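Local coordinates for DegV family protein (Eubacterium eligens, PDB 3FDJ) that is of unknown function but belongs to the DegV family, whose studied members bind a fatty acid in a cleft between two alpha/beta domains, at residues M4-A8 and A71-D75; G56-T60 and N164-R170; A108-V112 and F139-D143; L159-L165 and Y264-G270. All coordinates share one frame; numbering follows the deposited sequence. Where two conformers were deposited one is given.

Contact 1: M4-A8 and A71-D75; sequences MRLVA and AFGDD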
loop_
_atom_site.group_PDB
_atom_site.type_symbol
_atom_site.label_atom_id
_atom_site.label_comp_id
_atom_site.label_asym_id
_atom_site.label_seq_id
_atom_site.Cartn_x
_atom_site.Cartn_y
_atom_site.Cartn_z
HETATM N N MSE A 4 0.115 19.542 -12.037
HETATM C CA MSE A 4 -0.848 18.626 -11.402
HETATM C C MSE A 4 -0.393 18.192 -10.017
HETATM O O MSE A 4 0.781 18.278 -9.679
HETATM C CB MSE A 4 -1.100 17.417 -12.276
HETATM C CG MSE A 4 -1.460 17.802 -13.682
HETATM SE SE MSE A 4 -2.199 16.289 -14.663
HETATM C CE MSE A 4 -1.736 16.918 -16.415
ATOM N N ARG A 5 -1.337 17.769 -9.202
ATOM C CA ARG A 5 -1.068 17.383 -7.838
ATOM C C ARG A 5 -1.456 15.927 -7.640
ATOM O O ARG A 5 -2.562 15.512 -8.024
ATOM C CB ARG A 5 -1.893 18.231 -6.886
ATOM C CG ARG A 5 -1.815 17.818 -5.428
ATOM C CD ARG A 5 -2.577 18.801 -4.544
ATOM N NE ARG A 5 -1.756 19.962 -4.406
ATOM C CZ ARG A 5 -1.018 20.276 -3.343
ATOM N NH1 ARG A 5 -1.050 19.575 -2.211
ATOM N NH2 ARG A 5 -0.275 21.349 -3.411
ATOM N N LEU A 6 -0.564 15.174 -7.012
ATOM C CA LEU A 6 -0.828 13.807 -6.596
ATOM C C LEU A 6 -1.078 13.738 -5.070
ATOM O O LEU A 6 -0.356 14.342 -4.283
ATOM C CB LEU A 6 0.339 12.893 -7.019
ATOM C CG LEU A 6 0.677 12.873 -8.512
ATOM C CD1 LEU A 6 1.826 11.848 -8.805
ATOM C CD2 LEU A 6 -0.542 12.615 -9.386
ATOM N N VAL A 7 -2.116 13.011 -4.671
ATOM C CA VAL A 7 -2.472 12.846 -3.264
ATOM C C VAL A 7 -2.685 11.360 -3.011
ATOM O O VAL A 7 -3.211 10.642 -3.890
ATOM C CB VAL A 7 -3.755 13.647 -2.917
ATOM C CG1 VAL A 7 -4.135 13.507 -1.442
ATOM C CG2 VAL A 7 -3.577 15.160 -3.240
ATOM N N ALA A 8 -2.270 10.877 -1.841
ATOM C CA ALA A 8 -2.545 9.486 -1.484
ATOM C C ALA A 8 -2.743 9.360 -0.006
ATOM O O ALA A 8 -2.198 10.136 0.764
ATOM C CB ALA A 8 -1.396 8.576 -1.936
ATOM N N ALA A 71 -5.174 18.565 1.993
ATOM C CA ALA A 71 -4.198 17.971 1.078
ATOM C C ALA A 71 -4.413 18.360 -0.370
ATOM O O ALA A 71 -3.468 18.378 -1.156
ATOM C CB ALA A 71 -4.199 16.454 1.202
ATOM N N PHE A 72 -5.665 18.620 -0.747
ATOM C CA PHE A 72 -5.969 19.017 -2.119
ATOM C C PHE A 72 -5.438 20.419 -2.372
ATOM O O PHE A 72 -5.130 20.772 -3.498
ATOM C CB PHE A 72 -7.481 19.005 -2.398
ATOM C CG PHE A 72 -8.155 17.643 -2.301
ATOM C CD1 PHE A 72 -7.449 16.452 -2.318
ATOM C CD2 PHE A 72 -9.540 17.577 -2.248
ATOM C CE1 PHE A 72 -8.095 15.225 -2.232
ATOM C CE2 PHE A 72 -10.191 16.353 -2.186
ATOM C CZ PHE A 72 -9.457 15.168 -2.163
ATOM N N GLY A 73 -5.384 21.230 -1.319
ATOM C CA GLY A 73 -4.906 22.588 -1.419
ATOM C C GLY A 73 -5.847 23.409 -2.270
ATOM O O GLY A 73 -7.056 23.508 -1.979
ATOM N N ASP A 74 -5.315 24.002 -3.326
ATOM C CA ASP A 74 -6.165 24.748 -4.247
ATOM C C ASP A 74 -5.813 24.454 -5.710
ATOM O O ASP A 74 -6.032 25.264 -6.613
ATOM C CB ASP A 74 -6.151 26.242 -3.910
ATOM C CG ASP A 74 -4.946 26.947 -4.430
ATOM O OD1 ASP A 74 -3.847 26.346 -4.393
ATOM O OD2 ASP A 74 -5.112 28.107 -4.894
ATOM N N ASP A 75 -5.311 23.255 -5.958
ATOM C CA ASP A 75 -4.933 22.907 -7.319
ATOM C C ASP A 75 -6.140 22.482 -8.141
ATOM O O ASP A 75 -7.149 22.003 -7.622
ATOM C CB ASP A 75 -3.827 21.849 -7.294
ATOM C CG ASP A 75 -2.482 22.458 -6.923
ATOM O OD1 ASP A 75 -2.226 23.628 -7.310
ATOM O OD2 ASP A 75 -1.683 21.823 -6.216
HETATM O O HOH W 1 0.573 22.966 -6.017
#
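Arg-5 reaches from its strand across to the end of a helix, and almost every atom of its side chain meets something in 71-75. CB already lies 3.7 Å from Asp-75 OD2. CG stands anti to the backbone N (chi1 174°), which carries the chain over the loop, and CD comes to rest 3.4 Å from Phe-72 O. There the chain bends at chi3 (-77°) and turns its flat end between two acceptors. NE points at Asp-75 OD2, 2.6 Å away, in a nearly straight bond (170°) that lies close to the guanidinium plane and meets the carboxylate oxygen on its anti side. On the same edge NH2 makes a longer, weak bond to Asp-75 OD2, and water 1 joins the two by accepting from NH2 and donating to OD2. On the far side NH1 donates to Ala-71 O at 2.9 Å, here from a tilted position.

Beside the arginine, Val-7 covers the apolar part of the same helix end. Its CG1 packs on Ala-71 CB at 4.0 Å, while CG2 meets Phe-72 CD1 at the edge of the ring. Strand 5-9 lies between strands 21-30 and 77-82 in the mixed N-terminal sheet, parallel to both neighbours. Helix 65-72 covers one face, and Gly-73, with positive phi, turns the chain away toward 77-82.

The salt bridge on one edge and the NH1 bond to Ala-71 O together fix the rotation of the guanidinium. A positive group beside the last carbonyls of a helix is also electrostatically favourable, and the close cation should keep Asp-75 ionised.

Contact 2: G56-T60 and N164-R170; sequences GRSYT and NLAQNGR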
loop_
_atom_site.group_PDB
_atom_site.type_symbol
_atom_site.label_atom_id
_atom_site.label_comp_id
_atom_site.label_asym_id
_atom_site.label_seq_id
_atom_site.Cartn_x
_atom_site.Cartn_y
_atom_site.Cartn_z
ATOM N N GLY A 56 -5.534 -5.234 24.867
ATOM C CA GLY A 56 -6.863 -4.906 24.371
ATOM C C GLY A 56 -6.950 -4.757 22.860
ATOM O O GLY A 56 -6.000 -5.050 22.128
ATOM N N ARG A 57 -8.102 -4.300 22.393
ATOM C CA ARG A 57 -8.334 -4.140 20.973
ATOM C C ARG A 57 -7.626 -2.901 20.460
ATOM O O ARG A 57 -7.381 -1.963 21.208
ATOM C CB ARG A 57 -9.831 -4.025 20.701
ATOM C CG ARG A 57 -10.613 -5.258 21.128
ATOM C CD ARG A 57 -12.084 -4.951 21.314
ATOM N NE ARG A 57 -12.429 -4.669 22.708
ATOM C CZ ARG A 57 -12.585 -3.450 23.220
ATOM N NH1 ARG A 57 -12.416 -2.374 22.472
ATOM N NH2 ARG A 57 -12.914 -3.301 24.484
ATOM N N SER A 58 -7.289 -2.915 19.177
ATOM C CA SER A 58 -6.771 -1.736 18.516
ATOM C C SER A 58 -7.491 -1.610 17.186
ATOM O O SER A 58 -8.042 -2.591 16.672
ATOM C CB SER A 58 -5.256 -1.805 18.326
ATOM O OG SER A 58 -4.876 -3.028 17.737
ATOM N N TYR A 59 -7.473 -0.393 16.660
ATOM C CA TYR A 59 -8.347 0.021 15.572
ATOM C C TYR A 59 -7.617 0.921 14.606
ATOM O O TYR A 59 -6.603 1.507 14.958
ATOM C CB TYR A 59 -9.511 0.839 16.130
ATOM C CG TYR A 59 -10.246 0.178 17.263
ATOM C CD1 TYR A 59 -11.273 -0.725 17.011
ATOM C CD2 TYR A 59 -9.897 0.428 18.573
ATOM C CE1 TYR A 59 -11.942 -1.357 18.050
ATOM C CE2 TYR A 59 -10.564 -0.176 19.613
ATOM C CZ TYR A 59 -11.586 -1.068 19.342
ATOM O OH TYR A 59 -12.249 -1.675 20.378
ATOM N N THR A 60 -8.141 1.032 13.384
ATOM C CA THR A 60 -7.685 2.035 12.457
ATOM C C THR A 60 -8.860 2.877 11.974
ATOM O O THR A 60 -10.012 2.441 12.009
ATOM C CB THR A 60 -6.922 1.420 11.243
ATOM O OG1 THR A 60 -7.773 0.519 10.512
ATOM C CG2 THR A 60 -5.677 0.667 11.740
ATOM N N ASN A 164 -3.706 -8.421 13.796
ATOM C CA ASN A 164 -4.370 -7.116 13.616
ATOM C C ASN A 164 -5.391 -7.113 12.472
ATOM O O ASN A 164 -6.496 -6.545 12.595
ATOM C CB ASN A 164 -3.322 -6.000 13.480
ATOM C CG ASN A 164 -2.511 -5.818 14.748
ATOM O OD1 ASN A 164 -2.972 -6.154 15.839
ATOM N ND2 ASN A 164 -1.296 -5.301 14.613
ATOM N N LEU A 165 -5.052 -7.748 11.355
ATOM C CA LEU A 165 -6.031 -7.978 10.301
ATOM C C LEU A 165 -7.250 -8.741 10.823
ATOM O O LEU A 165 -8.388 -8.338 10.597
ATOM C CB LEU A 165 -5.418 -8.747 9.121
ATOM C CG LEU A 165 -4.473 -7.957 8.226
ATOM C CD1 LEU A 165 -3.529 -8.927 7.493
ATOM C CD2 LEU A 165 -5.216 -7.038 7.261
ATOM N N ALA A 166 -7.000 -9.828 11.546
ATOM C CA ALA A 166 -8.064 -10.694 12.028
ATOM C C ALA A 166 -8.941 -10.000 13.059
ATOM O O ALA A 166 -10.165 -10.101 12.971
ATOM C CB ALA A 166 -7.501 -12.019 12.593
ATOM N N GLN A 167 -8.349 -9.268 14.008
ATOM C CA GLN A 167 -9.176 -8.645 15.047
ATOM C C GLN A 167 -10.021 -7.525 14.462
ATOM O O GLN A 167 -11.032 -7.169 15.040
ATOM C CB GLN A 167 -8.348 -8.135 16.235
ATOM C CG GLN A 167 -7.564 -6.865 15.973
ATOM C CD GLN A 167 -6.927 -6.284 17.229
ATOM O OE1 GLN A 167 -7.624 -5.954 18.201
ATOM N NE2 GLN A 167 -5.607 -6.118 17.202
ATOM N N ASN A 168 -9.603 -6.986 13.319
ATOM C CA ASN A 168 -10.373 -5.952 12.624
ATOM C C ASN A 168 -11.280 -6.472 11.501
ATOM O O ASN A 168 -11.825 -5.675 10.718
ATOM C CB ASN A 168 -9.423 -4.861 12.113
ATOM C CG ASN A 168 -8.946 -3.947 13.227
ATOM O OD1 ASN A 168 -9.709 -3.102 13.723
ATOM N ND2 ASN A 168 -7.710 -4.119 13.644
ATOM N N GLY A 169 -11.451 -7.793 11.434
ATOM C CA GLY A 169 -12.347 -8.423 10.469
ATOM C C GLY A 169 -11.870 -8.382 9.033
ATOM O O GLY A 169 -12.680 -8.481 8.110
ATOM N N ARG A 170 -10.565 -8.237 8.823
ATOM C CA ARG A 170 -10.050 -8.102 7.458
ATOM C C ARG A 170 -9.441 -9.371 6.862
ATOM O O ARG A 170 -9.083 -9.394 5.675
ATOM C CB ARG A 170 -9.105 -6.899 7.381
ATOM C CG ARG A 170 -9.957 -5.643 7.446
ATOM C CD ARG A 170 -9.220 -4.391 7.709
ATOM N NE ARG A 170 -10.143 -3.291 7.435
ATOM C CZ ARG A 170 -10.593 -2.408 8.322
ATOM N NH1 ARG A 170 -11.449 -1.478 7.928
ATOM N NH2 ARG A 170 -10.181 -2.423 9.585
HETATM O O HOH W 2 -4.475 -4.769 19.806
HETATM O O HOH W 3 -10.376 -0.764 12.726
HETATM O O HOH W 4 -11.629 0.536 9.973
#
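Gln-167 and Asn-168 hold their two amides side by side against the backbone of Ser-58; Gln-167 faces it with one end and anchors itself in the helix with the other. Gln-167 CG sits between its backbone N and carbonyl carbon (chi1 75°), and from there the chain extends to the backbone at Ser-58. Ser-58 N donates to Gln-167 OE1 over 3.2 Å, coming from above the carbonyl plane and not along a lone pair. The other end, NE2, gives a bond of 3.0 Å to Asn-164 OD1, which lies in the plane of the Gln-167 amide; the ND2 of that asparagine is taken by Tyr-264 O. Water 2 also accepts from Gln-167 NE2 and donates to Gly-56 O, 2.8 Å away.

In Asn-168 the NH2 end does the anchoring. ND2 reaches back to Asn-164 O at 2.9 Å, on the other face of that carbonyl from Asn-168 N, and makes only a weak bond to Ser-58 O. OD1 accepts a hydrogen bond from water 3 at 2.6 Å, and this water accepts from Thr-60 N.

Gly-169, with positive phi, is the C-prime residue of a Schellman motif that ends helix 163-167 and brings Arg-170 round toward Thr-60. A glycol near Thr-60, probably from the crystallisation liquor, only hints at a pocket. Arg-170 NE bonds to Met-87 O, while NH1 reaches water 4, which donates to Thr-60 O. Ser-58 OG and Thr-60 OG1 bond to Tyr-264 OH and Tyr-265 OH, respectively. Side-chain amides and bridging waters thus satisfy polar backbone groups of 56-60 across this seam between the domains.

Contact 3: A108-V112 and F139-D143; sequences AKVRV and FEEID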
loop_
_atom_site.group_PDB
_atom_site.type_symbol
_atom_site.label_atom_id
_atom_site.label_comp_id
_atom_site.label_asym_id
_atom_site.label_seq_id
_atom_site.Cartn_x
_atom_site.Cartn_y
_atom_site.Cartn_z
ATOM N N ALA A 108 -11.939 22.773 -11.187
ATOM C CA ALA A 108 -11.135 21.636 -10.741
ATOM C C ALA A 108 -11.563 20.349 -11.416
ATOM O O ALA A 108 -12.744 20.135 -11.687
ATOM C CB ALA A 108 -11.220 21.469 -9.228
ATOM N N LYS A 109 -10.577 19.491 -11.658
ATOM C CA LYS A 109 -10.783 18.098 -12.028
ATOM C C LYS A 109 -10.081 17.235 -11.005
ATOM O O LYS A 109 -8.883 17.440 -10.737
ATOM C CB LYS A 109 -10.148 17.826 -13.382
ATOM C CG LYS A 109 -10.744 18.647 -14.485
ATOM C CD LYS A 109 -10.243 18.204 -15.861
ATOM C CE LYS A 109 -9.208 19.117 -16.451
ATOM N NZ LYS A 109 -9.638 19.452 -17.861
ATOM N N VAL A 110 -10.808 16.281 -10.434
ATOM C CA VAL A 110 -10.276 15.413 -9.417
ATOM C C VAL A 110 -10.661 13.994 -9.718
ATOM O O VAL A 110 -11.847 13.694 -9.881
ATOM C CB VAL A 110 -10.817 15.792 -8.015
ATOM C CG1 VAL A 110 -10.188 14.900 -6.933
ATOM C CG2 VAL A 110 -10.546 17.295 -7.710
ATOM N N ARG A 111 -9.678 13.112 -9.795
ATOM C CA ARG A 111 -9.945 11.696 -10.041
ATOM C C ARG A 111 -9.495 10.959 -8.810
ATOM O O ARG A 111 -8.324 11.076 -8.415
ATOM C CB ARG A 111 -9.190 11.187 -11.265
ATOM C CG ARG A 111 -9.082 9.651 -11.330
ATOM C CD ARG A 111 -10.443 8.961 -11.528
ATOM N NE ARG A 111 -10.368 7.530 -11.188
ATOM C CZ ARG A 111 -9.832 6.573 -11.956
ATOM N NH1 ARG A 111 -9.841 5.327 -11.528
ATOM N NH2 ARG A 111 -9.313 6.832 -13.155
ATOM N N VAL A 112 -10.420 10.230 -8.195
ATOM C CA VAL A 112 -10.073 9.356 -7.073
ATOM C C VAL A 112 -9.905 7.945 -7.642
ATOM O O VAL A 112 -10.819 7.433 -8.304
ATOM C CB VAL A 112 -11.108 9.377 -5.962
ATOM C CG1 VAL A 112 -10.646 8.483 -4.808
ATOM C CG2 VAL A 112 -11.394 10.818 -5.449
ATOM N N PHE A 139 -4.590 15.659 -18.430
ATOM C CA PHE A 139 -5.361 15.046 -17.343
ATOM C C PHE A 139 -6.278 13.926 -17.852
ATOM O O PHE A 139 -6.269 12.815 -17.305
ATOM C CB PHE A 139 -6.179 16.095 -16.587
ATOM C CG PHE A 139 -6.952 15.542 -15.419
ATOM C CD1 PHE A 139 -8.186 14.979 -15.605
ATOM C CD2 PHE A 139 -6.422 15.580 -14.135
ATOM C CE1 PHE A 139 -8.907 14.466 -14.525
ATOM C CE2 PHE A 139 -7.125 15.066 -13.060
ATOM C CZ PHE A 139 -8.373 14.508 -13.262
ATOM N N GLU A 140 -7.030 14.211 -18.908
ATOM C CA GLU A 140 -7.989 13.246 -19.431
ATOM C C GLU A 140 -7.293 12.002 -20.002
ATOM O O GLU A 140 -7.788 10.890 -19.842
ATOM C CB GLU A 140 -8.889 13.893 -20.470
ATOM C CG GLU A 140 -9.794 14.995 -19.899
ATOM C CD GLU A 140 -9.097 16.327 -19.637
ATOM O OE1 GLU A 140 -7.937 16.585 -20.122
ATOM O OE2 GLU A 140 -9.743 17.121 -18.899
ATOM N N GLU A 141 -6.126 12.178 -20.600
ATOM C CA GLU A 141 -5.354 11.037 -21.101
ATOM C C GLU A 141 -4.885 10.148 -19.961
ATOM O O GLU A 141 -4.959 8.917 -20.046
ATOM C CB GLU A 141 -4.159 11.508 -21.935
ATOM C CG GLU A 141 -4.569 12.235 -23.205
ATOM C CD GLU A 141 -3.428 12.895 -23.983
ATOM O OE1 GLU A 141 -2.386 13.282 -23.384
ATOM O OE2 GLU A 141 -3.607 13.076 -25.216
ATOM N N ILE A 142 -4.395 10.785 -18.899
ATOM C CA ILE A 142 -3.852 10.076 -17.754
ATOM C C ILE A 142 -4.981 9.354 -17.021
ATOM O O ILE A 142 -4.858 8.176 -16.650
ATOM C CB ILE A 142 -3.129 11.039 -16.785
ATOM C CG1 ILE A 142 -1.941 11.694 -17.475
ATOM C CG2 ILE A 142 -2.701 10.287 -15.518
ATOM C CD1 ILE A 142 -1.355 12.911 -16.703
ATOM N N ASP A 143 -6.106 10.045 -16.869
ATOM C CA ASP A 143 -7.254 9.511 -16.145
ATOM C C ASP A 143 -7.742 8.208 -16.809
ATOM O O ASP A 143 -8.084 7.282 -16.124
ATOM C CB ASP A 143 -8.358 10.562 -16.104
ATOM C CG ASP A 143 -9.584 10.129 -15.296
ATOM O OD1 ASP A 143 -9.470 9.243 -14.436
ATOM O OD2 ASP A 143 -10.663 10.717 -15.517
#
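A parallel strand and the helix lying over it meet here: strand 109-112 and the first turn of helix 139-150 run in nearly the same direction (9°), their axes 10.3 Å apart at closest, with Phe-139 filling the gap under Lys-109 and Arg-111. The methylene of Lys-109 sits over one face of the phenylalanine ring, with CB 3.9 Å from the ring centroid, a CH-pi contact. Arg-111 N lies at the ring edge, and Arg-111 CB touches Phe-139 CZ at 4.0 Å.

Beyond the ring, Lys-109 slides past it, bends at chi3 and chi4, and puts NZ 2.6 Å from Glu-140 OE2. This salt bridge uses the syn lone pair of the carboxylate, at the exposed margin of the contact.

The sheet is that of the N-terminal alpha/beta domain, in which 109-114 pairs in parallel with 77-82. Helices 139-150 and 120-134 lie on one face, where Phe-139 stacks on the ring of Phe-79 and Ile-142 packs on Leu-129. Val-110 and Val-112 turn to the other face, and there Val-112 meets helix 90-102.

Two residues further along the strand, Arg-111 folds back at chi2 (66°) and crosses Asp-143 at about a right angle. NH2 points almost straight (168°) at Asp-143 OD1, 2.7 Å away, meeting that oxygen nearly end-on, with the guanidinium and carboxylate planes well twisted apart. NH2 also forms a salt bridge with Asp-147, one helical turn on. NE donates to Val-112 O at 2.9 Å from well above the carbonyl plane, which ties the guanidinium back to its own strand.

Contact 4: L159-L165 and Y264-G270; sequences LKSLHNL and YYAERGG. With NA (sodium ion), chain E.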
loop_
_atom_site.group_PDB
_atom_site.type_symbol
_atom_site.label_atom_id
_atom_site.label_comp_id
_atom_site.label_asym_id
_atom_site.label_seq_id
_atom_site.Cartn_x
_atom_site.Cartn_y
_atom_site.Cartn_z
ATOM N N LEU A 159 3.320 -12.502 5.551
ATOM C CA LEU A 159 3.040 -11.981 6.875
ATOM C C LEU A 159 3.328 -13.020 7.954
ATOM O O LEU A 159 2.883 -14.158 7.858
ATOM C CB LEU A 159 1.590 -11.519 6.955
ATOM C CG LEU A 159 1.134 -10.601 5.829
ATOM C CD1 LEU A 159 -0.305 -10.140 6.070
ATOM C CD2 LEU A 159 2.083 -9.376 5.685
ATOM N N LYS A 160 4.050 -12.622 8.995
ATOM C CA LYS A 160 4.402 -13.514 10.083
ATOM C C LYS A 160 3.328 -13.550 11.150
ATOM O O LYS A 160 3.301 -14.469 11.982
ATOM C CB LYS A 160 5.740 -13.092 10.709
ATOM C CG LYS A 160 6.885 -13.092 9.702
ATOM C CD LYS A 160 8.251 -13.021 10.379
ATOM C CE LYS A 160 9.377 -13.132 9.347
ATOM N NZ LYS A 160 10.697 -13.253 10.011
ATOM N N SER A 161 2.475 -12.536 11.155
ATOM C CA SER A 161 1.315 -12.484 12.050
ATOM C C SER A 161 0.191 -11.729 11.363
ATOM O O SER A 161 0.450 -10.721 10.711
ATOM C CB SER A 161 1.686 -11.801 13.362
ATOM O OG SER A 161 0.522 -11.534 14.160
ATOM N N LEU A 162 -1.039 -12.219 11.528
ATOM C CA LEU A 162 -2.232 -11.607 10.960
ATOM C C LEU A 162 -3.231 -11.255 12.056
ATOM O O LEU A 162 -4.420 -11.121 11.799
ATOM C CB LEU A 162 -2.864 -12.539 9.914
ATOM C CG LEU A 162 -1.999 -12.750 8.655
ATOM C CD1 LEU A 162 -1.014 -13.879 8.856
ATOM C CD2 LEU A 162 -2.864 -13.003 7.430
ATOM N N HIS A 163 -2.733 -11.041 13.277
ATOM C CA HIS A 163 -3.608 -10.781 14.407
ATOM C C HIS A 163 -4.393 -9.467 14.231
ATOM O O HIS A 163 -5.598 -9.412 14.496
ATOM C CB HIS A 163 -2.771 -10.726 15.676
ATOM C CG HIS A 163 -3.544 -10.359 16.892
ATOM N ND1 HIS A 163 -4.419 -11.227 17.502
ATOM C CD2 HIS A 163 -3.556 -9.222 17.629
ATOM C CE1 HIS A 163 -4.953 -10.634 18.555
ATOM N NE2 HIS A 163 -4.438 -9.421 18.661
ATOM N N ASN A 164 -3.706 -8.421 13.796
ATOM C CA ASN A 164 -4.370 -7.116 13.616
ATOM C C ASN A 164 -5.391 -7.113 12.472
ATOM O O ASN A 164 -6.496 -6.545 12.595
ATOM C CB ASN A 164 -3.322 -6.000 13.480
ATOM C CG ASN A 164 -2.511 -5.818 14.748
ATOM O OD1 ASN A 164 -2.972 -6.154 15.839
ATOM N ND2 ASN A 164 -1.296 -5.301 14.613
ATOM N N LEU A 165 -5.052 -7.748 11.355
ATOM C CA LEU A 165 -6.031 -7.978 10.301
ATOM C C LEU A 165 -7.250 -8.741 10.823
ATOM O O LEU A 165 -8.388 -8.338 10.597
ATOM C CB LEU A 165 -5.418 -8.747 9.121
ATOM C CG LEU A 165 -4.473 -7.957 8.226
ATOM C CD1 LEU A 165 -3.529 -8.927 7.493
ATOM C CD2 LEU A 165 -5.216 -7.038 7.261
ATOM N N TYR A 264 1.121 -1.588 10.952
ATOM C CA TYR A 264 0.089 -2.123 11.842
ATOM C C TYR A 264 -0.510 -3.432 11.294
ATOM O O TYR A 264 -0.612 -4.409 12.025
ATOM C CB TYR A 264 -1.006 -1.071 12.108
ATOM C CG TYR A 264 -2.164 -1.594 12.907
ATOM C CD1 TYR A 264 -2.055 -1.729 14.287
ATOM C CD2 TYR A 264 -3.350 -1.992 12.299
ATOM C CE1 TYR A 264 -3.086 -2.258 15.038
ATOM C CE2 TYR A 264 -4.422 -2.510 13.069
ATOM C CZ TYR A 264 -4.272 -2.634 14.433
ATOM O OH TYR A 264 -5.271 -3.145 15.224
ATOM N N TYR A 265 -0.892 -3.438 10.022
ATOM C CA TYR A 265 -1.607 -4.570 9.439
ATOM C C TYR A 265 -0.705 -5.685 8.917
ATOM O O TYR A 265 -1.090 -6.860 8.970
ATOM C CB TYR A 265 -2.573 -4.089 8.350
ATOM C CG TYR A 265 -3.873 -3.549 8.903
ATOM C CD1 TYR A 265 -4.725 -4.372 9.654
ATOM C CD2 TYR A 265 -4.254 -2.210 8.708
ATOM C CE1 TYR A 265 -5.922 -3.883 10.178
ATOM C CE2 TYR A 265 -5.454 -1.729 9.219
ATOM C CZ TYR A 265 -6.280 -2.567 9.939
ATOM O OH TYR A 265 -7.452 -2.094 10.482
ATOM N N ALA A 266 0.477 -5.343 8.414
ATOM C CA ALA A 266 1.444 -6.375 7.981
ATOM C C ALA A 266 2.219 -6.990 9.142
ATOM O O ALA A 266 2.662 -8.141 9.063
ATOM C CB ALA A 266 2.398 -5.832 6.918
ATOM N N GLU A 267 2.379 -6.209 10.204
ATOM C CA GLU A 267 3.043 -6.593 11.461
ATOM C C GLU A 267 4.545 -6.802 11.339
ATOM O O GLU A 267 5.098 -6.872 10.250
ATOM C CB GLU A 267 2.340 -7.765 12.149
ATOM C CG GLU A 267 0.919 -7.384 12.524
ATOM C CD GLU A 267 0.268 -8.312 13.531
ATOM O OE1 GLU A 267 0.913 -8.632 14.563
ATOM O OE2 GLU A 267 -0.913 -8.672 13.302
ATOM N N ARG A 268 5.204 -6.842 12.488
ATOM C CA ARG A 268 6.639 -7.006 12.519
ATOM C C ARG A 268 7.030 -8.238 11.720
ATOM O O ARG A 268 6.427 -9.308 11.863
ATOM C CB ARG A 268 7.125 -7.154 13.963
ATOM C CG ARG A 268 8.465 -6.581 14.204
ATOM C CD ARG A 268 8.645 -6.314 15.703
ATOM N NE ARG A 268 9.048 -4.933 15.946
ATOM C CZ ARG A 268 8.863 -4.268 17.086
ATOM N NH1 ARG A 268 8.245 -4.834 18.119
ATOM N NH2 ARG A 268 9.296 -3.018 17.191
ATOM N N GLY A 269 8.028 -8.057 10.861
ATOM C CA GLY A 269 8.553 -9.122 10.027
ATOM C C GLY A 269 7.956 -9.130 8.634
ATOM O O GLY A 269 8.461 -9.793 7.730
ATOM N N GLY A 270 6.847 -8.426 8.452
ATOM C CA GLY A 270 6.090 -8.516 7.226
ATOM C C GLY A 270 6.760 -7.879 6.022
ATOM O O GLY A 270 7.557 -6.909 6.150
HETATM NA NA NA E . 4.129 -16.875 12.349
HETATM O O HOH W 5 4.319 -9.996 9.956
HETATM O O HOH W 6 -2.276 -8.325 10.916
HETATM O O HOH W 7 6.217 -16.507 12.145
HETATM O O HOH W 8 4.434 -16.261 14.523
#
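Asn-164 lies sandwiched: the ring of Tyr-264 stacks on one face of its amide with the planes 1° apart, and the carboxylate of Glu-267 lies over the opposite face. Its CB sits over the same ring, 3.9 Å from the centroid, in a CH-pi contact. ND2 donates in the plane of the amide to Tyr-264 O, 2.8 Å away and nearly straight, which fixes the rotation of the group.

Glu-267 leaves its helix with positive phi and carries its extended side chain under the start of helix 163-167. Asn-164 N points at Glu-267 OE2 over 2.8 Å in an almost linear bond (177°), from the syn side of the carboxylate. Water 6 donates to the same oxygen and to Tyr-265 O, and accepts from Leu-165 N. The negative group thus faces the helix N terminus, a placement that should favour its ionised form.

Apolar contacts flank this core. Leu-165 CD2 packs on Tyr-265 CD1 at 3.6 Å, and Leu-159 CD2 on Ala-266 CB at 3.8 Å. Further along, the aliphatic chain of Lys-160 runs past the type II turn 267-270, its CD 3.9 Å from Gly-269 CA. Behind it Lys-160 O binds the sodium ion at 2.6 Å, together with two waters and the carbonyls of Ala-179 and Ile-184.

The two connections, from strand 153-159 into helix 163-167 and from helix 260-266 into strand 271-276, belong to antiparallel neighbours in the second sheet. They meet at one end of the two central strands of the C-terminal sheet, beside the cleft expected of a DegV fold.

From the N terminus, contact 1 closes the first loop, bringing the end of helix 65-72 back to strand 5-9. Contact 2 opens inside that loop, at 56-60, and closes only at 164-170, so the two cross. Contact 3 is nested within contact 2: strand 109-114 extends the first sheet beside 77-82, and helix 139-150 covers it, where Met-4 of contact 1 touches Phe-139 and Ile-142. Contact 4 starts at 159-165, crosses contact 2, and closes at 264-270, the connection leading into strand 271-276 of the second sheet. Contacts 2 and 4 share Asn-164 and Leu-165. Contacts 1 and 3 thus build the N-terminal domain, contact 4 the C-terminal one, and contact 2 joins them.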